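Putative methyltransferase (Emericella variicolor, PDB 7DMB) probably transfers methyl groups from S-adenosyl-L-methionine, acting in trans with a polyketide synthase during calbistrin biosynthesis, and binds S-adenosyl-L-homocysteine in the crystal. Local coordinates at residues Thr31-Leu34 with Asp39-Pro42; Arg215-Leu220 with Ser230-Thr235; Lys305-Asn310 with Gly360-Gly365. All blocks are in the same frame, centred on the assembly; numbering follows the deposited sequence.

Contact 1 of 3, residues Thr31-Leu34 with Asp39-Pro42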
loop_
_atom_site.group_PDB
_atom_site.type_symbol
_atom_site.label_atom_id
_atom_site.label_comp_id
_atom_site.label_asym_id
_atom_site.label_seq_id
_atom_site.Cartn_x
_atom_site.Cartn_y
_atom_site.Cartn_z
ATOM N N THR A 31 13.892 12.770 -12.027
ATOM C CA THR A 31 15.212 12.154 -12.135
ATOM C C THR A 31 15.705 11.666 -10.775
ATOM O O THR A 31 15.340 12.207 -9.727
ATOM C CB THR A 31 16.275 13.109 -12.709
ATOM O OG1 THR A 31 16.676 14.039 -11.692
ATOM C CG2 THR A 31 15.765 13.861 -13.937
ATOM N N VAL A 32 16.569 10.651 -10.809
ATOM C CA VAL A 32 17.192 10.085 -9.615
ATOM C C VAL A 32 18.689 10.341 -9.694
ATOM O O VAL A 32 19.329 9.972 -10.686
ATOM C CB VAL A 32 16.917 8.578 -9.496
ATOM C CG1 VAL A 32 17.808 7.952 -8.420
ATOM C CG2 VAL A 32 15.446 8.299 -9.230
ATOM N N ASP A 33 19.250 10.960 -8.650
ATOM C CA ASP A 33 20.698 11.195 -8.548
ATOM C C ASP A 33 21.173 10.763 -7.160
ATOM O O ASP A 33 21.130 11.543 -6.201
ATOM C CB ASP A 33 21.046 12.654 -8.831
ATOM C CG ASP A 33 22.528 12.847 -9.125
ATOM O OD1 ASP A 33 23.279 11.861 -9.025
ATOM O OD2 ASP A 33 22.940 13.974 -9.457
ATOM N N LEU A 34 21.631 9.513 -7.058
ATOM C CA LEU A 34 21.930 8.932 -5.752
ATOM C C LEU A 34 23.087 9.634 -5.048
ATOM O O LEU A 34 23.081 9.739 -3.815
ATOM C CB LEU A 34 22.222 7.442 -5.904
ATOM C CG LEU A 34 21.057 6.624 -6.463
ATOM C CD1 LEU A 34 21.498 5.207 -6.721
ATOM C CD2 LEU A 34 19.876 6.646 -5.486
ATOM N N ASP A 39 30.713 8.803 -9.479
ATOM C CA ASP A 39 30.108 8.302 -10.712
ATOM C C ASP A 39 28.766 8.948 -11.051
ATOM O O ASP A 39 28.268 8.737 -12.165
ATOM C CB ASP A 39 29.852 6.786 -10.640
ATOM C CG ASP A 39 31.018 5.983 -10.065
ATOM O OD1 ASP A 39 32.186 6.421 -10.180
ATOM O OD2 ASP A 39 30.755 4.896 -9.497
ATOM N N SER A 40 28.160 9.703 -10.135
ATOM C CA SER A 40 26.710 9.883 -10.164
ATOM C C SER A 40 26.272 10.814 -11.287
ATOM O O SER A 40 26.685 11.979 -11.348
ATOM C CB SER A 40 26.210 10.414 -8.819
ATOM O OG SER A 40 24.809 10.206 -8.682
ATOM N N THR A 41 25.393 10.300 -12.142
ATOM C CA THR A 41 24.677 11.060 -13.148
ATOM C C THR A 41 23.178 10.885 -12.925
ATOM O O THR A 41 22.719 9.756 -12.692
ATOM C CB THR A 41 25.062 10.592 -14.570
ATOM O OG1 THR A 41 24.811 9.186 -14.703
ATOM C CG2 THR A 41 26.536 10.858 -14.842
ATOM N N PRO A 42 22.387 11.956 -12.969
ATOM C CA PRO A 42 20.937 11.795 -12.814
ATOM C C PRO A 42 20.361 10.884 -13.886
ATOM O O PRO A 42 20.730 10.957 -15.060
ATOM C CB PRO A 42 20.396 13.226 -12.931
ATOM C CG PRO A 42 21.528 14.056 -13.432
ATOM C CD PRO A 42 22.785 13.370 -13.005
#
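Asp33 and Pro42 lie side by side across the base of a hairpin, their side chains pointing the same way. The pyrrolidine ring of Pro42 runs alongside the aspartate side chain, from CB to the carboxylate: Pro42 CA is 4.1 Å from Asp33 CB, and farther out Pro42 CD is 3.6 Å from Asp33 OD2. CG of Asp33 is anti to the backbone N (chi1 -164°), which carries the carboxylate along the proline ring and toward Ser40. Thr31 OG1 comes to 4.0 Å from Pro42 CB, while Val32 sends its side chain away from the 39-42 segment into the protein. At the backbone, Pro42 CA makes a CA-H...O contact with Val32 O, at 3.2 Å and with 144° at the hydrogen. Beyond it, backbone hydrogen bonds between Val32 and Thr43 join the short antiparallel strands 31-32 and 43-44, so the contact lies at the mouth of the loop connecting them. Ser40 OG is hydrogen-bonded to the backbone N of Gln35, and Asp33 OD2 bonds weakly to the Gln35 side chain; the modelled spacing of Asp33 OD1 and Ser40 OG is too short to interpret. Asp33 N bonds outside the loop, to His362. No hydrogen bond joins the two segments directly: they meet by proline packing and the C-H...O contact, and the adjacent Val32-Thr43 bonds pair the strands.

Contact 2 of 3, residues Arg215-Leu220 with Ser230-Thr235; sequences RVFEGL and SSYVFT
Tyr232 OH, 4.0 Å from Val216 CG1, is hydrogen-bonded to Glu204 OE1, giving the hydroxyl a polar partner inside an otherwise apolar interface. The setting is a beta-alpha-beta unit of the Rossmann-like methyltransferase fold: helix 211-220 links strand 200-205 to strand 229-236 and runs back antiparallel to the latter, at 178° between the two short segments and with their axes 11.8 Å apart. Gly211, a residue of the S-adenosyl-L-homocysteine site, begins this helix, so the contact packs the body of the helix whose start borders the cofactor. Tyr232 carries the strand's side of the interface. A trans first torsion (chi1 -163°) extends the ring toward the helix, where it meets three side chains from two successive turns. Phe217 lies over one face, toward its rim: Phe217 CZ is 3.6 Å from Tyr232 CG, and the two planes are inclined at 35°, an oblique pairing with centroids 4.5 Å apart. The Phe217 ring also stacks with Tyr252 and meets Phe249, which extends the aromatic cluster toward the neighbouring strand 255-259. The edge of the tyrosine belongs to the aliphatic residues, both near the ring plane. Val216 CG1 comes within 3.6 Å of Tyr232 CE1, and one turn farther along the helix Leu220 CD1 touches Tyr232 CD1 at 4.0 Å.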
loop_
_atom_site.group_PDB
_atom_site.type_symbol
_atom_site.label_atom_id
_atom_site.label_comp_id
_atom_site.label_asym_id
_atom_site.label_seq_id
_atom_site.Cartn_x
_atom_site.Cartn_y
_atom_site.Cartn_z
ATOM N N ARG A 215 9.705 -7.936 -4.326
ATOM C CA ARG A 215 10.221 -7.206 -5.479
ATOM C C ARG A 215 11.628 -6.664 -5.214
ATOM O O ARG A 215 12.488 -6.695 -6.101
ATOM C CB ARG A 215 9.297 -6.056 -5.870
ATOM C CG ARG A 215 7.774 -6.204 -5.712
ATOM C CD ARG A 215 7.184 -7.529 -6.130
ATOM N NE ARG A 215 7.778 -8.061 -7.343
ATOM C CZ ARG A 215 7.771 -9.351 -7.653
ATOM N NH1 ARG A 215 7.181 -10.221 -6.818
ATOM N NH2 ARG A 215 8.361 -9.759 -8.780
ATOM N N VAL A 216 11.872 -6.161 -4.000
ATOM C CA VAL A 216 13.131 -5.487 -3.688
ATOM C C VAL A 216 14.287 -6.482 -3.733
ATOM O O VAL A 216 15.369 -6.164 -4.237
ATOM C CB VAL A 216 13.017 -4.773 -2.322
ATOM C CG1 VAL A 216 14.405 -4.387 -1.751
ATOM C CG2 VAL A 216 12.115 -3.514 -2.437
ATOM N N PHE A 217 14.069 -7.708 -3.243
ATOM C CA PHE A 217 15.128 -8.714 -3.262
ATOM C C PHE A 217 15.538 -9.059 -4.691
ATOM O O PHE A 217 16.723 -9.285 -4.967
ATOM C CB PHE A 217 14.675 -9.969 -2.513
ATOM C CG PHE A 217 14.983 -9.940 -1.039
ATOM C CD1 PHE A 217 16.270 -9.671 -0.590
ATOM C CD2 PHE A 217 13.987 -10.187 -0.102
ATOM C CE1 PHE A 217 16.559 -9.654 0.763
ATOM C CE2 PHE A 217 14.262 -10.157 1.257
ATOM C CZ PHE A 217 15.551 -9.896 1.693
ATOM N N GLU A 218 14.576 -9.082 -5.618
ATOM C CA GLU A 218 14.897 -9.377 -7.010
ATOM C C GLU A 218 15.844 -8.335 -7.585
ATOM O O GLU A 218 16.772 -8.667 -8.338
ATOM C CB GLU A 218 13.616 -9.448 -7.838
ATOM C CG GLU A 218 12.926 -10.792 -7.747
ATOM C CD GLU A 218 11.671 -10.857 -8.596
ATOM O OE1 GLU A 218 11.529 -10.032 -9.529
ATOM O OE2 GLU A 218 10.821 -11.725 -8.308
ATOM N N GLY A 219 15.621 -7.066 -7.242
ATOM C CA GLY A 219 16.555 -6.033 -7.644
ATOM C C GLY A 219 17.898 -6.153 -6.956
ATOM O O GLY A 219 18.918 -5.716 -7.499
ATOM N N LEU A 220 17.926 -6.742 -5.760
ATOM C CA LEU A 220 19.173 -6.912 -5.033
ATOM C C LEU A 220 19.887 -8.213 -5.373
ATOM O O LEU A 220 21.034 -8.390 -4.958
ATOM C CB LEU A 220 18.927 -6.861 -3.521
ATOM C CG LEU A 220 18.475 -5.542 -2.885
ATOM C CD1 LEU A 220 18.214 -5.758 -1.401
ATOM C CD2 LEU A 220 19.480 -4.417 -3.110
ATOM N N SER A 230 24.549 -5.788 1.979
ATOM C CA SER A 230 25.214 -6.450 3.091
ATOM C C SER A 230 24.220 -6.992 4.104
ATOM O O SER A 230 24.492 -8.005 4.757
ATOM C CB SER A 230 26.200 -5.482 3.778
ATOM O OG SER A 230 25.540 -4.326 4.289
ATOM N N SER A 231 23.055 -6.362 4.212
ATOM C CA SER A 231 22.157 -6.611 5.324
ATOM C C SER A 231 20.773 -6.109 4.925
ATOM O O SER A 231 20.632 -4.954 4.504
ATOM C CB SER A 231 22.677 -5.887 6.577
ATOM O OG SER A 231 21.856 -6.078 7.703
ATOM N N TYR A 232 19.765 -6.968 5.048
ATOM C CA TYR A 232 18.367 -6.562 4.895
ATOM C C TYR A 232 17.671 -6.746 6.237
ATOM O O TYR A 232 17.510 -7.879 6.701
ATOM C CB TYR A 232 17.667 -7.372 3.797
ATOM C CG TYR A 232 16.365 -6.764 3.306
ATOM C CD1 TYR A 232 16.277 -6.213 2.034
ATOM C CD2 TYR A 232 15.228 -6.734 4.118
ATOM C CE1 TYR A 232 15.107 -5.645 1.577
ATOM C CE2 TYR A 232 14.041 -6.153 3.665
ATOM C CZ TYR A 232 13.985 -5.619 2.390
ATOM O OH TYR A 232 12.823 -5.045 1.911
ATOM N N VAL A 233 17.254 -5.645 6.857
ATOM C CA VAL A 233 16.490 -5.691 8.103
ATOM C C VAL A 233 15.006 -5.612 7.741
ATOM O O VAL A 233 14.498 -4.565 7.342
ATOM C CB VAL A 233 16.909 -4.587 9.075
ATOM C CG1 VAL A 233 16.162 -4.747 10.376
ATOM C CG2 VAL A 233 18.446 -4.617 9.308
ATOM N N PHE A 234 14.327 -6.751 7.844
ATOM C CA PHE A 234 12.883 -6.874 7.657
ATOM C C PHE A 234 12.199 -6.526 8.973
ATOM O O PHE A 234 12.409 -7.214 9.978
ATOM C CB PHE A 234 12.571 -8.309 7.222
ATOM C CG PHE A 234 11.107 -8.600 6.909
ATOM C CD1 PHE A 234 10.708 -8.847 5.607
ATOM C CD2 PHE A 234 10.157 -8.708 7.919
ATOM C CE1 PHE A 234 9.377 -9.148 5.305
ATOM C CE2 PHE A 234 8.833 -9.011 7.631
ATOM C CZ PHE A 234 8.439 -9.225 6.323
ATOM N N THR A 235 11.416 -5.446 8.996
ATOM C CA THR A 235 10.725 -5.072 10.225
ATOM C C THR A 235 9.239 -4.881 9.979
ATOM O O THR A 235 8.779 -4.638 8.856
ATOM C CB THR A 235 11.298 -3.794 10.896
ATOM O OG1 THR A 235 10.979 -2.622 10.128
ATOM C CG2 THR A 235 12.809 -3.912 11.069
#

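Contact 3 of 3, residues Lys305-Asn310 with Gly360-Gly365; sequences KGFLFN and GLHAVG
Phe307 and His362 make the whole of this contact, sharing almost equally the 78 Å² buried between the segments. Their rings form a T-shaped (edge-to-face) pair in which the phenyl supplies the edge and the imidazole the face. Phe307 CE1 stands over the centre of the imidazole, 4.0 Å from both His362 CG and His362 CD2. The centroids are 5.3 Å apart and the planes meet at 78°. In His362 the extended chi1 of -174° carries the ring toward Phe307, and chi2 of 85° turns its face to the phenyl edge. Strands 306-313 and 358-366 are not direct neighbours in the seven-stranded sheet: strand 375-382 runs between them, antiparallel to both. The separation of 9.2 Å between Phe307 CA and His362 CA fits one intervening strand, and Phe307 also packs on Leu379 and Arg381 of that strand. His362 and Ala363 both face Leu379, forming a classic beta bulge in the strand at the sheet edge. At the outer end of the ring, NE2 accepts a hydrogen bond from the backbone N of Asp33. This is consistent with a neutral imidazole protonated at ND1. Such a ring would offer its pi face to the weakly positive C-H edge of Phe307, so the pair probably combines dispersion with a modest electrostatic attraction.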
loop_
_atom_site.group_PDB
_atom_site.type_symbol
_atom_site.label_atom_id
_atom_site.label_comp_id
_atom_site.label_asym_id
_atom_site.label_seq_id
_atom_site.Cartn_x
_atom_site.Cartn_y
_atom_site.Cartn_z
ATOM N N LYS A 305 23.646 10.533 3.708
ATOM C CA LYS A 305 23.298 10.475 2.292
ATOM C C LYS A 305 22.210 9.445 1.989
ATOM O O LYS A 305 21.989 9.119 0.822
ATOM C CB LYS A 305 24.548 10.186 1.454
ATOM C CG LYS A 305 25.583 11.331 1.480
ATOM C CD LYS A 305 27.027 10.824 1.348
ATOM C CE LYS A 305 27.636 11.190 -0.004
ATOM N NZ LYS A 305 28.739 10.255 -0.416
ATOM N N GLY A 306 21.510 8.938 3.012
ATOM C CA GLY A 306 20.549 7.870 2.806
ATOM C C GLY A 306 19.229 8.334 2.177
ATOM O O GLY A 306 18.962 9.523 2.009
ATOM N N PHE A 307 18.395 7.346 1.827
ATOM C CA PHE A 307 17.159 7.557 1.084
ATOM C C PHE A 307 16.013 6.800 1.733
ATOM O O PHE A 307 16.183 5.670 2.212
ATOM C CB PHE A 307 17.269 7.078 -0.384
ATOM C CG PHE A 307 17.938 8.061 -1.310
ATOM C CD1 PHE A 307 17.198 9.022 -1.989
ATOM C CD2 PHE A 307 19.312 8.015 -1.514
ATOM C CE1 PHE A 307 17.813 9.909 -2.848
ATOM C CE2 PHE A 307 19.929 8.911 -2.363
ATOM C CZ PHE A 307 19.190 9.847 -3.035
ATOM N N LEU A 308 14.842 7.429 1.725
ATOM C CA LEU A 308 13.579 6.744 1.962
ATOM C C LEU A 308 12.934 6.444 0.613
ATOM O O LEU A 308 12.746 7.352 -0.204
ATOM C CB LEU A 308 12.644 7.599 2.819
ATOM C CG LEU A 308 11.176 7.153 2.800
ATOM C CD1 LEU A 308 11.006 5.753 3.400
ATOM C CD2 LEU A 308 10.334 8.175 3.524
ATOM N N PHE A 309 12.619 5.177 0.367
ATOM C CA PHE A 309 11.768 4.814 -0.755
ATOM C C PHE A 309 10.413 4.430 -0.187
ATOM O O PHE A 309 10.299 3.452 0.565
ATOM C CB PHE A 309 12.353 3.687 -1.605
ATOM C CG PHE A 309 11.381 3.146 -2.607
ATOM C CD1 PHE A 309 11.003 3.901 -3.701
ATOM C CD2 PHE A 309 10.793 1.912 -2.423
ATOM C CE1 PHE A 309 10.075 3.420 -4.606
ATOM C CE2 PHE A 309 9.886 1.429 -3.329
ATOM C CZ PHE A 309 9.516 2.192 -4.416
ATOM N N ASN A 310 9.397 5.210 -0.538
ATOM C CA ASN A 310 8.085 5.156 0.102
ATOM C C ASN A 310 7.022 4.910 -0.969
ATOM O O ASN A 310 6.772 5.768 -1.822
ATOM C CB ASN A 310 7.827 6.453 0.873
ATOM C CG ASN A 310 6.569 6.406 1.733
ATOM O OD1 ASN A 310 6.153 5.354 2.217
ATOM N ND2 ASN A 310 5.968 7.568 1.934
ATOM N N GLY A 360 12.457 17.288 0.728
ATOM C CA GLY A 360 11.248 17.020 -0.013
ATOM C C GLY A 360 11.381 15.731 -0.805
ATOM O O GLY A 360 12.236 14.863 -0.542
ATOM N N LEU A 361 10.516 15.615 -1.807
ATOM C CA LEU A 361 10.613 14.501 -2.734
ATOM C C LEU A 361 11.860 14.639 -3.604
ATOM O O LEU A 361 12.327 15.739 -3.899
ATOM C CB LEU A 361 9.356 14.425 -3.617
ATOM C CG LEU A 361 8.057 13.890 -3.009
ATOM C CD1 LEU A 361 6.894 14.109 -3.970
ATOM C CD2 LEU A 361 8.187 12.403 -2.657
ATOM N N HIS A 362 12.408 13.494 -4.008
ATOM C CA HIS A 362 13.512 13.440 -4.956
ATOM C C HIS A 362 13.015 13.013 -6.330
ATOM O O HIS A 362 13.213 13.721 -7.318
ATOM C CB HIS A 362 14.593 12.481 -4.423
ATOM C CG HIS A 362 15.844 12.439 -5.238
ATOM N ND1 HIS A 362 16.871 13.345 -5.069
ATOM C CD2 HIS A 362 16.256 11.574 -6.192
ATOM C CE1 HIS A 362 17.858 13.046 -5.899
ATOM N NE2 HIS A 362 17.506 11.980 -6.596
ATOM N N ALA A 363 12.346 11.864 -6.404
ATOM C CA ALA A 363 11.761 11.357 -7.636
ATOM C C ALA A 363 10.428 10.694 -7.308
ATOM O O ALA A 363 10.219 10.210 -6.190
ATOM C CB ALA A 363 12.690 10.356 -8.334
ATOM N N VAL A 364 9.504 10.713 -8.269
ATOM C CA VAL A 364 8.209 10.049 -8.111
ATOM C C VAL A 364 7.834 9.386 -9.426
ATOM O O VAL A 364 7.928 10.003 -10.492
ATOM C CB VAL A 364 7.072 10.991 -7.670
ATOM C CG1 VAL A 364 5.858 10.166 -7.289
ATOM C CG2 VAL A 364 7.476 11.819 -6.507
ATOM N N GLY A 365 7.410 8.131 -9.345
ATOM C CA GLY A 365 6.799 7.446 -10.465
ATOM C C GLY A 365 5.499 6.782 -10.051
ATOM O O GLY A 365 5.440 6.090 -9.028
#

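Overall arrangement
Following the chain from the N terminus, contact 1 closes the short hairpin loop between strands 31-32 and 43-44. Contact 2 then closes the turn between helix 211-220 and strand 229-236, next to the 255-259 edge of the sheet, and contact 3 closes a much longer excursion, 49 residues, between strands 306-313 and 358-366. The three follow in series, neither nested nor crossed. Contacts 2 and 3 reach the same sheet without touching, their centres about 17 Å apart. Contacts 1 and 3 do touch: Thr31 and Val32 pack on Ala363, and the carbonyl of Leu34 meets Phe307, which joins the N-terminal hairpin to edge strand 358-366 and to strand 306-313.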